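Local coordinates for protein muramidase (Trichobolus zukalii, PDB 6ZMV) that probably hydrolyses the glycosidic links of bacterial peptidoglycan, as a fungal muramidase (lysozyme) of glycoside hydrolase family 25, at residues Gly92-Glu97 with Val113-Asp118; Ile28-Glu33 with Tyr59-Pro64. All blocks are in the same frame, centred on the assembly; numbering follows the deposited sequence.

Contact 1. Residues Gly92-Glu97 with Val113-Asp118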
loop_
_atom_site.group_PDB
_atom_site.type_symbol
_atom_site.label_atom_id
_atom_site.label_comp_id
_atom_site.label_asym_id
_atom_site.label_seq_id
_atom_site.Cartn_x
_atom_site.Cartn_y
_atom_site.Cartn_z
ATOM N N GLY A 92 4.241 2.165 -5.359
ATOM C CA GLY A 92 4.332 2.195 -3.914
ATOM C C GLY A 92 2.980 2.490 -3.277
ATOM O O GLY A 92 2.153 3.193 -3.864
ATOM N N MET A 93 2.763 1.979 -2.067
ATOM C CA MET A 93 1.477 2.108 -1.343
ATOM C C MET A 93 1.635 3.020 -0.117
ATOM O O MET A 93 2.526 2.789 0.726
ATOM C CB MET A 93 0.955 0.712 -0.964
ATOM C CG MET A 93 -0.369 0.773 -0.286
ATOM S SD MET A 93 -0.997 -0.898 0.093
ATOM C CE MET A 93 -0.308 -1.146 1.711
ATOM N N LEU A 94 0.787 4.032 -0.042
ATOM C CA LEU A 94 0.651 4.914 1.114
ATOM C C LEU A 94 -0.310 4.305 2.113
ATOM O O LEU A 94 -1.491 4.138 1.787
ATOM C CB LEU A 94 0.147 6.276 0.669
ATOM C CG LEU A 94 -0.100 7.287 1.766
ATOM C CD1 LEU A 94 1.117 7.596 2.600
ATOM C CD2 LEU A 94 -0.680 8.543 1.236
ATOM N N ASP A 95 0.174 3.906 3.273
ATOM C CA ASP A 95 -0.606 3.173 4.295
ATOM C C ASP A 95 -1.158 4.138 5.344
ATOM O O ASP A 95 -0.417 4.593 6.195
ATOM C CB ASP A 95 0.285 2.105 4.952
ATOM C CG ASP A 95 -0.332 1.427 6.152
ATOM O OD1 ASP A 95 -1.517 1.684 6.415
ATOM O OD2 ASP A 95 0.380 0.677 6.847
ATOM N N MET A 96 -2.450 4.433 5.265
ATOM C CA MET A 96 -3.123 5.313 6.232
ATOM C C MET A 96 -3.760 4.436 7.314
ATOM O O MET A 96 -4.553 3.527 7.047
ATOM C CB MET A 96 -4.185 6.163 5.537
ATOM C CG MET A 96 -3.672 6.989 4.391
ATOM S SD MET A 96 -2.186 7.935 4.637
ATOM C CE MET A 96 -2.659 9.075 5.930
ATOM N N GLU A 97 -3.409 4.714 8.545
ATOM C CA GLU A 97 -3.732 3.874 9.714
ATOM C C GLU A 97 -4.281 4.774 10.815
ATOM O O GLU A 97 -3.894 5.978 10.863
ATOM C CB GLU A 97 -2.445 3.270 10.290
ATOM C CG GLU A 97 -1.713 2.309 9.395
ATOM C CD GLU A 97 -2.280 0.922 9.462
ATOM O OE1 GLU A 97 -2.238 0.281 8.400
ATOM O OE2 GLU A 97 -2.788 0.490 10.529
ATOM N N VAL A 113 -6.355 15.779 3.964
ATOM C CA VAL A 113 -6.394 15.724 2.496
ATOM C C VAL A 113 -5.185 16.449 1.930
ATOM O O VAL A 113 -4.578 15.930 0.974
ATOM C CB VAL A 113 -7.731 16.299 1.990
ATOM C CG1 VAL A 113 -7.721 16.453 0.484
ATOM C CG2 VAL A 113 -8.892 15.378 2.372
ATOM N N ASN A 114 -4.840 17.596 2.478
ATOM C CA ASN A 114 -3.652 18.340 1.967
ATOM C C ASN A 114 -2.377 17.502 2.159
ATOM O O ASN A 114 -1.517 17.507 1.293
ATOM C CB ASN A 114 -3.535 19.715 2.638
ATOM C CG ASN A 114 -4.585 20.694 2.188
ATOM O OD1 ASN A 114 -5.212 20.482 1.148
ATOM N ND2 ASN A 114 -4.769 21.714 2.997
ATOM N N TRP A 115 -2.251 16.848 3.301
ATOM C CA TRP A 115 -1.047 16.051 3.621
ATOM C C TRP A 115 -0.962 14.877 2.621
ATOM O O TRP A 115 0.096 14.643 2.018
ATOM C CB TRP A 115 -1.152 15.479 5.041
ATOM C CG TRP A 115 0.087 14.813 5.514
ATOM C CD1 TRP A 115 1.041 15.430 6.251
ATOM C CD2 TRP A 115 0.560 13.474 5.250
ATOM N NE1 TRP A 115 2.082 14.558 6.479
ATOM C CE2 TRP A 115 1.840 13.364 5.841
ATOM C CE3 TRP A 115 0.057 12.396 4.553
ATOM C CZ2 TRP A 115 2.573 12.182 5.803
ATOM C CZ3 TRP A 115 0.775 11.243 4.483
ATOM C CH2 TRP A 115 2.041 11.156 5.062
ATOM N N ILE A 116 -2.065 14.174 2.403
ATOM C CA ILE A 116 -2.054 13.056 1.434
ATOM C C ILE A 116 -1.756 13.588 0.038
ATOM O O ILE A 116 -1.011 12.976 -0.690
ATOM C CB ILE A 116 -3.369 12.302 1.486
ATOM C CG1 ILE A 116 -3.572 11.639 2.841
ATOM C CG2 ILE A 116 -3.470 11.271 0.358
ATOM C CD1 ILE A 116 -4.981 11.078 3.074
ATOM N N SER A 117 -2.322 14.722 -0.339
ATOM C CA SER A 117 -2.068 15.332 -1.669
ATOM C C SER A 117 -0.582 15.546 -1.861
ATOM O O SER A 117 -0.006 15.298 -2.903
ATOM C CB SER A 117 -2.785 16.649 -1.848
ATOM O OG SER A 117 -4.173 16.495 -1.837
ATOM N N ASP A 118 0.050 16.097 -0.842
ATOM C CA ASP A 118 1.492 16.393 -0.952
ATOM C C ASP A 118 2.278 15.085 -1.084
ATOM O O ASP A 118 3.193 15.028 -1.909
ATOM C CB ASP A 118 1.987 17.158 0.274
ATOM C CG ASP A 118 1.639 18.628 0.368
ATOM O OD1 ASP A 118 1.138 19.146 -0.592
ATOM O OD2 ASP A 118 1.851 19.180 1.477
#
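Leu-94 sends its forked tip into the angle between Trp-115 and Ile-116, one methyl to each. Leu-94 CD1 stands 4.1 Å from CZ3 of the Trp-115 indole and comes at the edge of that ring, near its plane, while Leu-94 CD2 lies 4.0 Å from CG2 of Ile-116. The CB bond points toward the helix, and with CG anti to the backbone N (chi1 178°) the two methyls fall on Trp-115 and Ile-116. Met-96, two residues on, adds a second bump on the same side of the chain. Its chain is bent at chi2 and chi3 (-47° and -63°), and the terminal methyl, Met-96 CE, comes to 4.1 Å from CG1 of Ile-116 and 4.2 Å from CD1 of the same residue. Met-96 CE also approaches Trp-115 CZ3 obliquely, at 4.3 Å. Ile-116 therefore divides its surface: the CG2 branch takes Leu-94, and the CG1-CD1 arm takes Met-96.

Strand 93-95 and helix 109-127 are the first two elements of a beta-alpha-beta unit that strand 132-136 completes, the repeating step of a TIM-barrel-like fold. Across the nearest point, CA of Leu-94 and CA of Ile-116 are 8.6 Å apart, and no hydrogen bond links the segments, so side chains alone fill the gap between strand and helix. All four touching residues are buried, though together the segments cover just 174 Å².

Neighbouring parts of the chain enlarge this apolar patch. Trp-115 NE1 is hydrogen-bonded to Ser-67 O, and Trp-140 and Thr-144 of helix 137-144 touch Ile-116. Trp-139 of that helix meets Met-96, which also touches Ala-62.

Contact 2. Residues Ile28-Glu33 with Tyr59-Pro64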
loop_
_atom_site.group_PDB
_atom_site.type_symbol
_atom_site.label_atom_id
_atom_site.label_comp_id
_atom_site.label_asym_id
_atom_site.label_seq_id
_atom_site.Cartn_x
_atom_site.Cartn_y
_atom_site.Cartn_z
ATOM N N ILE A 28 3.131 -7.061 -0.913
ATOM C CA ILE A 28 3.397 -5.644 -0.593
ATOM C C ILE A 28 4.180 -5.644 0.722
ATOM O O ILE A 28 3.816 -6.328 1.651
ATOM C CB ILE A 28 2.107 -4.792 -0.498
ATOM C CG1 ILE A 28 1.099 -5.147 -1.561
ATOM C CG2 ILE A 28 2.440 -3.323 -0.493
ATOM C CD1 ILE A 28 -0.231 -4.442 -1.485
ATOM N N ILE A 29 5.308 -4.941 0.720
ATOM C CA ILE A 29 6.358 -5.061 1.758
ATOM C C ILE A 29 6.638 -3.741 2.458
ATOM O O ILE A 29 6.892 -2.739 1.771
ATOM C CB ILE A 29 7.644 -5.598 1.105
ATOM C CG1 ILE A 29 7.425 -6.912 0.388
ATOM C CG2 ILE A 29 8.735 -5.692 2.144
ATOM C CD1 ILE A 29 8.525 -7.230 -0.554
ATOM N N LYS A 30 6.556 -3.732 3.787
ATOM C CA LYS A 30 6.808 -2.450 4.468
ATOM C C LYS A 30 8.234 -1.998 4.164
ATOM O O LYS A 30 9.193 -2.728 4.408
ATOM C CB LYS A 30 6.670 -2.583 5.973
ATOM C CG LYS A 30 6.740 -1.255 6.690
ATOM C CD LYS A 30 6.374 -1.354 8.169
ATOM C CE LYS A 30 6.311 0.001 8.831
ATOM N NZ LYS A 30 5.828 -0.111 10.202
ATOM N N ALA A 31 8.344 -0.728 3.748
ATOM C CA ALA A 31 9.635 -0.075 3.528
ATOM C C ALA A 31 9.977 0.889 4.633
ATOM O O ALA A 31 11.130 0.866 5.165
ATOM C CB ALA A 31 9.653 0.576 2.173
ATOM N N THR A 32 9.063 1.792 4.956
ATOM C CA THR A 32 9.360 2.942 5.789
ATOM C C THR A 32 8.166 3.271 6.692
ATOM O O THR A 32 7.023 2.894 6.407
ATOM C CB THR A 32 9.716 4.174 4.931
ATOM O OG1 THR A 32 8.752 4.318 3.883
ATOM C CG2 THR A 32 11.091 4.029 4.347
ATOM N N GLU A 33 8.417 4.076 7.727
ATOM C CA GLU A 33 7.407 4.683 8.581
ATOM C C GLU A 33 7.881 6.046 9.037
ATOM O O GLU A 33 9.067 6.237 9.458
ATOM C CB GLU A 33 7.123 3.801 9.802
ATOM C CG GLU A 33 6.087 4.389 10.724
ATOM C CD GLU A 33 5.543 3.457 11.810
ATOM O OE1 GLU A 33 5.490 2.235 11.572
ATOM O OE2 GLU A 33 5.175 3.985 12.900
ATOM N N TYR A 59 5.543 -0.346 0.864
ATOM C CA TYR A 59 4.569 0.556 1.486
ATOM C C TYR A 59 5.214 1.444 2.542
ATOM O O TYR A 59 6.224 1.095 3.157
ATOM C CB TYR A 59 3.297 -0.158 1.965
ATOM C CG TYR A 59 3.349 -0.989 3.221
ATOM C CD1 TYR A 59 3.252 -0.370 4.471
ATOM C CD2 TYR A 59 3.437 -2.376 3.179
ATOM C CE1 TYR A 59 3.186 -1.109 5.623
ATOM C CE2 TYR A 59 3.365 -3.117 4.338
ATOM C CZ TYR A 59 3.222 -2.489 5.554
ATOM O OH TYR A 59 3.165 -3.232 6.692
ATOM N N HIS A 60 4.580 2.594 2.718
ATOM C CA HIS A 60 4.960 3.605 3.708
ATOM C C HIS A 60 3.868 3.769 4.753
ATOM O O HIS A 60 2.741 4.132 4.398
ATOM C CB HIS A 60 5.157 4.939 2.983
ATOM C CG HIS A 60 5.524 6.008 3.968
ATOM N ND1 HIS A 60 6.779 6.069 4.511
ATOM C CD2 HIS A 60 4.791 6.971 4.558
ATOM C CE1 HIS A 60 6.787 7.077 5.388
ATOM N NE2 HIS A 60 5.577 7.652 5.432
ATOM N N PHE A 61 4.206 3.516 6.011
ATOM C CA PHE A 61 3.293 3.778 7.124
ATOM C C PHE A 61 3.308 5.277 7.443
ATOM O O PHE A 61 4.283 5.790 7.982
ATOM C CB PHE A 61 3.673 2.873 8.297
ATOM C CG PHE A 61 2.708 2.881 9.450
ATOM C CD1 PHE A 61 2.324 4.048 10.103
ATOM C CD2 PHE A 61 2.277 1.671 9.957
ATOM C CE1 PHE A 61 1.403 3.995 11.124
ATOM C CE2 PHE A 61 1.391 1.631 11.013
ATOM C CZ PHE A 61 0.988 2.779 11.604
ATOM N N ALA A 62 2.278 5.989 7.072
ATOM C CA ALA A 62 2.211 7.453 7.203
ATOM C C ALA A 62 2.185 7.825 8.679
ATOM O O ALA A 62 1.431 7.270 9.493
ATOM C CB ALA A 62 0.956 7.999 6.545
ATOM N N ARG A 63 2.898 8.908 8.996
ATOM C CA ARG A 63 2.788 9.580 10.316
ATOM C C ARG A 63 2.563 11.057 10.085
ATOM O O ARG A 63 3.498 11.846 10.062
ATOM C CB ARG A 63 4.034 9.279 11.135
ATOM C CG ARG A 63 4.232 7.821 11.552
ATOM C CD ARG A 63 3.325 7.447 12.710
ATOM N NE ARG A 63 3.439 6.136 13.242
ATOM C CZ ARG A 63 2.542 5.512 13.992
ATOM N NH1 ARG A 63 1.388 6.078 14.368
ATOM N NH2 ARG A 63 2.861 4.284 14.359
ATOM N N PRO A 64 1.339 11.453 9.722
ATOM C CA PRO A 64 1.144 12.831 9.266
ATOM C C PRO A 64 1.452 13.924 10.289
ATOM O O PRO A 64 1.626 15.035 9.865
ATOM C CB PRO A 64 -0.342 12.837 8.839
ATOM C CG PRO A 64 -0.626 11.418 8.478
ATOM C CD PRO A 64 0.124 10.612 9.530
#
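Tyr-59 lays one ring face against Lys-30, whose CA sits 3.6 Å from the ring centroid and 14° off the normal, a CH-pi contact. The pairing is that of adjacent parallel strands, 26-33 and 55-61, in the beta sheet of the family 25 TIM-barrel-like fold. A beta bulge interrupts it: Lys-30 pairs with Tyr-59 but Thr-32 with His-60, and Tyr-59 O takes the N-H of Ala-31 at 2.9 Å together with a weak bond from Thr-32 N.

Beyond the bulge, Glu-33 can be followed outward. CG is anti to the backbone N, and the chain runs extended beside Phe-61, pointing the same way. CB faces Phe-61 CB; CG touches both that CB and the Phe-61 carbonyl oxygen, which lie on the same side of it. At CD the carboxylate settles over the phenyl ring, their planes 18° apart, with OE1 offset toward the rim. Glu-33 OE1 forms a salt bridge with Lys-30 NZ at 2.7 Å, met nearly along its C-O axis. Arg-63 forms a second salt bridge side-on, its NE and NH2 both donating to Glu-33 OE2 at 2.8 Å from the same face of the carboxylate, about 38° out of plane. An alanine in place of Glu-33 would probably leave Lys-30 and Arg-63 without their shared counter-charge and uncover the Phe-61 face that the carboxylate stacks on.

On the other side of the sheet, Thr-32 and His-60 meet at their polar ends. His-60 NE2 is hydrogen-bonded to Gln-72 OE1, so the imidazole is held at both nitrogens, which should fix its rotation. Thr-32 OG1 is hydrogen-bonded to His-60 ND1 at the ring edge, in plane and 2.7 Å away; either could be the donor.

Overall arrangement
Contacts 1 and 2 lie with their centres about 10 Å apart and join through the sheet, since strands 93-95 and 55-61 are neighbours in it. Probable backbone hydrogen bonds make the join: Asp-95 N to His-60 O at 2.8 Å, and His-60 N to Met-93 O at 2.9 Å. Farther along, Trp-115 NE1 packs 3.4 Å from Pro-64 CA. Contact 1 faces the helix layer with Leu-94 and Met-96, whereas Asp-95 touches Tyr-59 and Phe-61 of contact 2. Glycerol, probably from the crystallisation liquor, is found hydrogen-bonded at Glu-97 OE1 and at Tyr-59 OH, whether or not as one molecule, which is consistent with a pocket beside both contacts.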